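Local atomic coordinates of glyoxylate reductase (Paecilomyces sp. J18, PDB entry 3WNV), a protein that catalyses the reduction of glyoxylate to glycolate, probably with a nicotinamide cofactor bound by its Rossmann-type domain, as in other D-2-hydroxyacid dehydrogenases. Residues 308-313 with 320-325; 17-22 with 28-33; 59-64 with 89-94. One frame throughout, in Å; residues are numbered along the deposited sequence.

In the fold
All three contacts lie in the domain built on a five-stranded parallel sheet, and they follow one another along the chain without nesting or crossing. Contact 2 comes first, closing the short turn between helix 16-21 and outermost strand 27-31. Contact 3 then closes a longer excursion of 24 residues, which includes helix 69-74 and strand 81-85, at the ends of two adjacent strands. After the chain has traversed the second, seven-stranded sheet it returns as helix 297-317, and contact 1 folds the C-terminal tail back on that helix. L308 and R312 pack on contact 2, F31 meets H63 and T64 of contact 3, and V324 and P325 lie against Y89.

Contact 1 (308-313 with 320-325); sequences LNNLRS and LLTQVP
The side chains of N310 and T322 cross at about a right angle, with the amide of N310 facing both the backbone and the hydroxyl of the tail. Its OD1 takes two N-H groups in different ways. The nearer is L321 N at 2.6 Å from N310 OD1, standing well above the carbonyl plane. T322 N lies 2.9 Å from the same OD1, in the carbonyl plane on a lone pair, and its bond is the straighter of the two, with an N-H...O angle of 168°. On the other arm of the amide, N310 ND2 donates to T322 OG1 at 2.9 Å, tilted from the amide plane. T322 presents this oxygen because its first torsion (chi1 52°) sets OG1 between backbone N and carbonyl carbon; the hydroxyl also bonds S106 O.

L321 covers the helix beside this polar grip. Its CD1 lies 3.8 Å from N309 CB, while CD2 reaches S313 OG at 3.7 Å. The OG of S313 is itself bonded to E319 O, just before the tail segment. L320 lays its CB 3.6 Å from N310 OD1 and packs against strands 81-85 and 103-105.

Asparagine suits position 310 because one amide supplies acceptor and donor together: OD1 satisfies two successive backbone N-H groups of an irregular tail, and the bonds of ND2 to T322 and to L306 O fix which way round the amide is turned.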
# COMPACT_ATOMS: atom_id res chain seq x y z
N LEU A 308 0.43 17.43 -4.91
CA LEU A 308 0.14 18.78 -5.38
C LEU A 308 1.40 19.40 -5.96
O LEU A 308 1.33 20.20 -6.88
CB LEU A 308 -0.49 19.63 -4.26
CG LEU A 308 -1.94 19.17 -3.95
CD1 LEU A 308 -2.41 19.72 -2.60
CD2 LEU A 308 -2.92 19.57 -5.06
N ASN A 309 2.57 19.01 -5.42
CA ASN A 309 3.83 19.48 -5.98
C ASN A 309 4.12 18.87 -7.35
O ASN A 309 4.67 19.55 -8.22
CB ASN A 309 4.98 19.24 -4.99
CG ASN A 309 4.99 20.27 -3.87
OD1 ASN A 309 4.62 21.41 -4.09
ND2 ASN A 309 5.39 19.86 -2.67
N ASN A 310 3.79 17.59 -7.52
CA ASN A 310 3.80 16.98 -8.84
C ASN A 310 2.89 17.73 -9.82
O ASN A 310 3.31 18.04 -10.92
CB ASN A 310 3.36 15.52 -8.78
CG ASN A 310 4.51 14.59 -8.52
OD1 ASN A 310 5.29 14.29 -9.43
ND2 ASN A 310 4.62 14.12 -7.27
N LEU A 311 1.65 18.00 -9.41
CA LEU A 311 0.75 18.79 -10.25
C LEU A 311 1.30 20.14 -10.66
O LEU A 311 1.21 20.55 -11.82
CB LEU A 311 -0.57 19.01 -9.51
CG LEU A 311 -1.47 17.80 -9.54
CD1 LEU A 311 -2.55 17.89 -8.46
CD2 LEU A 311 -2.06 17.70 -10.93
N ARG A 312 1.84 20.87 -9.71
CA ARG A 312 2.36 22.19 -9.98
C ARG A 312 3.54 22.11 -10.95
O ARG A 312 3.64 22.91 -11.90
CB ARG A 312 2.76 22.88 -8.67
CG ARG A 312 3.38 24.25 -8.90
CD ARG A 312 3.74 24.89 -7.57
NE ARG A 312 2.56 25.35 -6.84
CZ ARG A 312 1.95 26.51 -7.07
NH1 ARG A 312 2.41 27.31 -8.02
NH2 ARG A 312 0.88 26.88 -6.36
N SER A 313 4.40 21.12 -10.75
CA SER A 313 5.53 20.91 -11.65
C SER A 313 5.04 20.58 -13.05
O SER A 313 5.58 21.08 -14.05
CB SER A 313 6.40 19.77 -11.13
OG SER A 313 7.58 19.64 -11.90
N LEU A 320 6.99 15.76 -14.12
CA LEU A 320 6.61 15.26 -12.81
C LEU A 320 7.82 15.15 -11.87
O LEU A 320 8.98 15.13 -12.30
CB LEU A 320 5.93 13.89 -12.96
CG LEU A 320 4.59 13.88 -13.68
CD1 LEU A 320 4.15 12.43 -13.98
CD2 LEU A 320 3.51 14.61 -12.86
N LEU A 321 7.54 15.08 -10.57
CA LEU A 321 8.58 14.89 -9.57
C LEU A 321 8.79 13.41 -9.27
O LEU A 321 9.93 12.94 -9.16
CB LEU A 321 8.20 15.62 -8.28
CG LEU A 321 7.96 17.12 -8.44
CD1 LEU A 321 7.79 17.74 -7.06
CD2 LEU A 321 9.11 17.75 -9.17
N THR A 322 7.69 12.67 -9.13
CA THR A 322 7.74 11.25 -8.84
C THR A 322 6.94 10.40 -9.83
O THR A 322 6.00 9.67 -9.45
CB THR A 322 7.23 10.93 -7.45
OG1 THR A 322 5.92 11.52 -7.26
CG2 THR A 322 8.20 11.47 -6.39
N GLN A 323 7.31 10.50 -11.09
CA GLN A 323 6.67 9.69 -12.15
C GLN A 323 6.86 8.20 -11.86
O GLN A 323 7.93 7.78 -11.40
CB GLN A 323 7.27 10.02 -13.49
CG GLN A 323 6.54 9.32 -14.65
CD GLN A 323 6.98 9.82 -16.02
OE1 GLN A 323 8.08 10.36 -16.18
NE2 GLN A 323 6.13 9.64 -17.03
N VAL A 324 5.81 7.41 -12.07
CA VAL A 324 5.87 5.96 -11.80
C VAL A 324 7.00 5.29 -12.60
O VAL A 324 7.27 5.65 -13.74
CB VAL A 324 4.52 5.29 -12.09
CG1 VAL A 324 3.44 5.82 -11.12
CG2 VAL A 324 4.10 5.47 -13.57
N PRO A 325 7.71 4.31 -11.97
CA PRO A 325 8.89 3.71 -12.62
C PRO A 325 8.54 3.01 -13.95
O PRO A 325 9.37 2.98 -14.84
CB PRO A 325 9.40 2.69 -11.57
CG PRO A 325 8.28 2.52 -10.58
CD PRO A 325 7.55 3.85 -10.58

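Contact 2 (17-22 with 28-33); sequences AEWEAL and LKEFPE
W19 and L28 make the apolar part of this contact. The indole is carried off the helix with CG anti to the backbone N (chi1 166°), and the leucine lies over one of its faces. L28 CD2 sits 4.0 Å from the centroid of the six-membered ring and 15° off the ring normal, a CH-pi contact, while L28 CB lies 3.8 Å from W19 CZ2. The other methyl, CD1, abuts the helix backbone, 3.3 Å from W19 O, whose own backbone partner is L22 N. L22 adds to the apolar packing, with its CB 3.9 Å from L28 CD2. A branched leucine fits here because its two methyls can serve ring and helix backbone at once.

The polar contacts follow the rim of the indole. K29 O lies at the ring edge, 3.6 Å from W19 CZ2. A water in the ring plane accepts from W19 NE1 at 3.1 Å and donates to E30 OE2, so the buried ring's only polar atom is linked to the strand through solvent. The carboxylates of E20 and E30 lie near each other without touching (E20 OE2 to E30 OE2 4.8 Å), and both form salt bridges with R16 NH2, which probably offsets their like charges. Were W19 cut back to an alanine, L28 would probably lose the ring it covers, and the bridging water its indole donor.

Helix 16-21 and strand 27-31 belong to a beta-alpha-beta unit with strand 5-9, whose A6 and L8 touch the indole and whose backbone pairs with K29. Helix 297-317 adds L308 against W19 and R312 against L22.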
# COMPACT_ATOMS: atom_id res chain seq x y z
N ALA A 17 -5.46 24.41 1.03
CA ALA A 17 -4.83 25.69 0.69
C ALA A 17 -3.92 25.59 -0.52
O ALA A 17 -3.92 26.48 -1.38
CB ALA A 17 -4.06 26.22 1.86
N GLU A 18 -3.16 24.51 -0.58
CA GLU A 18 -2.20 24.27 -1.66
C GLU A 18 -2.93 23.97 -2.96
O GLU A 18 -2.46 24.35 -4.04
CB GLU A 18 -1.24 23.13 -1.29
CG GLU A 18 -0.15 23.54 -0.24
CD GLU A 18 -0.63 23.62 1.21
OE1 GLU A 18 -1.79 23.22 1.51
OE2 GLU A 18 0.16 24.06 2.08
N TRP A 19 -4.07 23.27 -2.88
CA TRP A 19 -4.91 23.05 -4.06
C TRP A 19 -5.46 24.39 -4.55
O TRP A 19 -5.28 24.73 -5.71
CB TRP A 19 -6.05 22.05 -3.76
CG TRP A 19 -7.16 22.03 -4.81
CD1 TRP A 19 -8.40 22.59 -4.69
CD2 TRP A 19 -7.14 21.39 -6.10
NE1 TRP A 19 -9.13 22.37 -5.81
CE2 TRP A 19 -8.39 21.64 -6.70
CE3 TRP A 19 -6.18 20.67 -6.81
CZ2 TRP A 19 -8.73 21.16 -7.98
CZ3 TRP A 19 -6.50 20.20 -8.08
CH2 TRP A 19 -7.76 20.44 -8.66
N GLU A 20 -6.09 25.17 -3.67
CA GLU A 20 -6.67 26.45 -4.08
C GLU A 20 -5.63 27.37 -4.70
O GLU A 20 -5.93 28.13 -5.62
CB GLU A 20 -7.34 27.14 -2.91
CG GLU A 20 -8.44 26.30 -2.26
CD GLU A 20 -9.72 26.23 -3.08
OE1 GLU A 20 -9.80 26.79 -4.20
OE2 GLU A 20 -10.68 25.61 -2.56
N ALA A 21 -4.41 27.29 -4.19
CA ALA A 21 -3.33 28.12 -4.72
C ALA A 21 -3.06 27.89 -6.21
O ALA A 21 -2.60 28.79 -6.90
CB ALA A 21 -2.08 27.90 -3.90
N LEU A 22 -3.34 26.70 -6.73
CA LEU A 22 -3.13 26.42 -8.16
C LEU A 22 -4.05 27.19 -9.08
O LEU A 22 -3.88 27.16 -10.30
CB LEU A 22 -3.28 24.92 -8.46
CG LEU A 22 -2.32 23.98 -7.72
CD1 LEU A 22 -2.81 22.53 -7.88
CD2 LEU A 22 -0.90 24.12 -8.25
N LEU A 28 -9.72 25.45 -11.56
CA LEU A 28 -9.85 24.27 -10.71
C LEU A 28 -11.26 23.71 -10.82
O LEU A 28 -12.24 24.46 -10.70
CB LEU A 28 -9.51 24.61 -9.23
CG LEU A 28 -8.13 25.25 -9.00
CD1 LEU A 28 -7.94 25.66 -7.52
CD2 LEU A 28 -6.97 24.34 -9.45
N LYS A 29 -11.36 22.41 -11.09
CA LYS A 29 -12.64 21.70 -11.22
C LYS A 29 -12.65 20.54 -10.24
O LYS A 29 -11.60 20.00 -9.89
CB LYS A 29 -12.84 21.18 -12.66
CG LYS A 29 -13.04 22.30 -13.65
CD LYS A 29 -13.49 21.79 -15.00
CE LYS A 29 -13.46 22.90 -16.03
NZ LYS A 29 -14.42 23.99 -15.71
N GLU A 30 -13.82 20.15 -9.75
CA GLU A 30 -13.85 19.04 -8.82
C GLU A 30 -14.94 18.03 -9.10
O GLU A 30 -16.07 18.41 -9.41
CB GLU A 30 -14.04 19.56 -7.38
CG GLU A 30 -12.95 20.48 -6.85
CD GLU A 30 -13.16 20.82 -5.38
OE1 GLU A 30 -13.77 19.99 -4.68
OE2 GLU A 30 -12.72 21.91 -4.94
N PHE A 31 -14.62 16.74 -8.91
CA PHE A 31 -15.61 15.66 -8.90
C PHE A 31 -15.56 14.98 -7.54
O PHE A 31 -14.86 13.97 -7.36
CB PHE A 31 -15.31 14.65 -10.02
CG PHE A 31 -16.34 13.55 -10.14
CD1 PHE A 31 -17.52 13.78 -10.82
CD2 PHE A 31 -16.09 12.28 -9.62
CE1 PHE A 31 -18.47 12.78 -10.96
CE2 PHE A 31 -17.03 11.27 -9.75
CZ PHE A 31 -18.24 11.54 -10.43
N PRO A 32 -16.28 15.55 -6.55
CA PRO A 32 -16.12 15.07 -5.17
C PRO A 32 -16.78 13.71 -4.92
O PRO A 32 -16.33 12.95 -4.07
CB PRO A 32 -16.82 16.15 -4.34
CG PRO A 32 -17.74 16.82 -5.28
CD PRO A 32 -17.08 16.78 -6.62
N GLU A 33 -17.84 13.43 -5.68
CA GLU A 33 -18.56 12.16 -5.59
C GLU A 33 -19.48 12.03 -6.80
O GLU A 33 -19.71 13.01 -7.51
CB GLU A 33 -19.39 12.14 -4.31
CG GLU A 33 -20.37 13.29 -4.26
CD GLU A 33 -21.12 13.32 -2.97
OE1 GLU A 33 -20.88 12.43 -2.13
OE2 GLU A 33 -21.96 14.23 -2.80
O HOH W 1 -11.83 23.71 -6.46

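Contact 3 (59-64 with 89-94); sequences ISTKHT and YDNIDV
T61 and N91 meet through torsions that turn their polar groups toward one another. In T61 the hydroxyl lies beside the backbone N, opposite the carbonyl carbon (chi1 -55°), and the methyl is swung away from that N. In N91, CG stands between backbone N and carbonyl carbon (chi1 48°), which carries the amide across to the threonine. The two side chains cross obliquely, and T61 OG1 comes 3.1 Å from N91 ND2. The angle is too poor for a hydrogen bond, and each group is committed to N58 instead: the hydroxyl of T61 bonds N58 O, and N91 ND2 bonds N58 OD1. The other side of the N91 amide is taken up by R56, whose NH1 bonds OD1. An asparagine suits the place because it can receive from an arginine and give to a second asparagine at once.

Both segments follow the C-terminal ends of neighbouring parallel strands, 51-57 and 81-85, of this flavodoxin-like domain. N91 is the third residue of a type I beta turn from Y89 to I92, closed by I92 N to Y89 O at 3.0 Å. T61 begins a weakly bonded helical turn, in which T64 N reaches T61 O at 3.2 Å.

D90 of the same beta turn forms a salt bridge with R244 of the NAD-binding region, while the OH of Y89 bonds E326 and its ring rests against V324 and P325 of the C-terminal tail.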
# COMPACT_ATOMS: atom_id res chain seq x y z
N ILE A 59 -8.27 6.29 -2.12
CA ILE A 59 -9.63 6.35 -1.57
C ILE A 59 -10.69 6.75 -2.59
O ILE A 59 -11.83 6.24 -2.55
CB ILE A 59 -9.67 7.29 -0.33
CG1 ILE A 59 -8.93 6.62 0.82
CG2 ILE A 59 -11.06 7.56 0.09
CD1 ILE A 59 -8.70 7.56 1.99
N SER A 60 -10.33 7.66 -3.52
CA SER A 60 -11.28 8.21 -4.50
C SER A 60 -11.79 7.19 -5.52
O SER A 60 -12.73 7.48 -6.27
CB SER A 60 -10.68 9.42 -5.25
OG SER A 60 -9.59 9.03 -6.11
N THR A 61 -11.18 6.01 -5.52
CA THR A 61 -11.60 4.91 -6.40
C THR A 61 -13.09 4.60 -6.15
O THR A 61 -13.82 4.19 -7.06
CB THR A 61 -10.74 3.67 -6.13
OG1 THR A 61 -9.36 4.02 -6.28
CG2 THR A 61 -11.03 2.58 -7.17
N LYS A 62 -13.56 4.84 -4.94
CA LYS A 62 -14.97 4.57 -4.64
C LYS A 62 -15.87 5.51 -5.42
O LYS A 62 -17.05 5.24 -5.57
CB LYS A 62 -15.25 4.67 -3.14
CG LYS A 62 -15.18 6.08 -2.56
CD LYS A 62 -15.16 6.02 -1.03
CE LYS A 62 -15.40 7.39 -0.44
NZ LYS A 62 -16.22 7.29 0.81
N HIS A 63 -15.35 6.62 -5.92
CA HIS A 63 -16.23 7.54 -6.65
C HIS A 63 -16.21 7.31 -8.15
O HIS A 63 -17.12 7.75 -8.85
CB HIS A 63 -15.88 9.01 -6.36
CG HIS A 63 -15.84 9.35 -4.90
ND1 HIS A 63 -16.98 9.40 -4.12
CD2 HIS A 63 -14.82 9.72 -4.10
CE1 HIS A 63 -16.65 9.75 -2.88
NE2 HIS A 63 -15.34 9.95 -2.85
N THR A 64 -15.19 6.63 -8.66
CA THR A 64 -15.10 6.50 -10.11
C THR A 64 -14.88 5.06 -10.56
O THR A 64 -14.96 4.78 -11.76
CB THR A 64 -13.93 7.33 -10.67
OG1 THR A 64 -12.73 6.81 -10.11
CG2 THR A 64 -14.08 8.83 -10.30
N TYR A 89 -0.50 1.93 -6.81
CA TYR A 89 -1.43 2.47 -7.83
C TYR A 89 -1.97 1.35 -8.71
O TYR A 89 -2.04 1.49 -9.93
CB TYR A 89 -0.74 3.56 -8.66
CG TYR A 89 0.70 3.22 -9.03
CD1 TYR A 89 1.75 3.53 -8.17
CD2 TYR A 89 0.99 2.58 -10.24
CE1 TYR A 89 3.06 3.25 -8.51
CE2 TYR A 89 2.29 2.30 -10.59
CZ TYR A 89 3.32 2.60 -9.71
OH TYR A 89 4.60 2.28 -10.08
N ASP A 90 -2.32 0.22 -8.10
CA ASP A 90 -2.74 -0.93 -8.87
C ASP A 90 -4.16 -0.68 -9.38
O ASP A 90 -4.69 -1.47 -10.16
CB ASP A 90 -2.60 -2.24 -8.06
CG ASP A 90 -3.30 -2.17 -6.73
OD1 ASP A 90 -4.53 -2.41 -6.67
OD2 ASP A 90 -2.62 -1.88 -5.72
N ASN A 91 -4.75 0.47 -8.99
CA ASN A 91 -6.05 0.86 -9.59
C ASN A 91 -5.92 1.84 -10.79
O ASN A 91 -6.91 2.42 -11.28
CB ASN A 91 -6.98 1.43 -8.52
CG ASN A 91 -6.30 2.46 -7.68
OD1 ASN A 91 -5.36 3.14 -8.14
ND2 ASN A 91 -6.70 2.53 -6.42
N ILE A 92 -4.70 2.02 -11.27
CA ILE A 92 -4.49 2.74 -12.53
C ILE A 92 -3.82 1.79 -13.54
O ILE A 92 -2.82 1.13 -13.21
CB ILE A 92 -3.55 3.91 -12.35
CG1 ILE A 92 -4.06 4.81 -11.23
CG2 ILE A 92 -3.36 4.67 -13.68
CD1 ILE A 92 -3.15 6.01 -10.96
N ASP A 93 -4.35 1.72 -14.75
CA ASP A 93 -3.72 0.94 -15.80
C ASP A 93 -2.65 1.80 -16.45
O ASP A 93 -2.91 2.56 -17.39
CB ASP A 93 -4.77 0.55 -16.83
CG ASP A 93 -4.23 -0.39 -17.89
OD1 ASP A 93 -3.01 -0.34 -18.23
OD2 ASP A 93 -5.05 -1.18 -18.40
N VAL A 94 -1.44 1.69 -15.93
CA VAL A 94 -0.34 2.51 -16.42
C VAL A 94 -0.04 2.40 -17.93
O VAL A 94 0.17 3.41 -18.59
CB VAL A 94 0.93 2.29 -15.57
CG1 VAL A 94 2.09 3.10 -16.14
CG2 VAL A 94 0.65 2.63 -14.08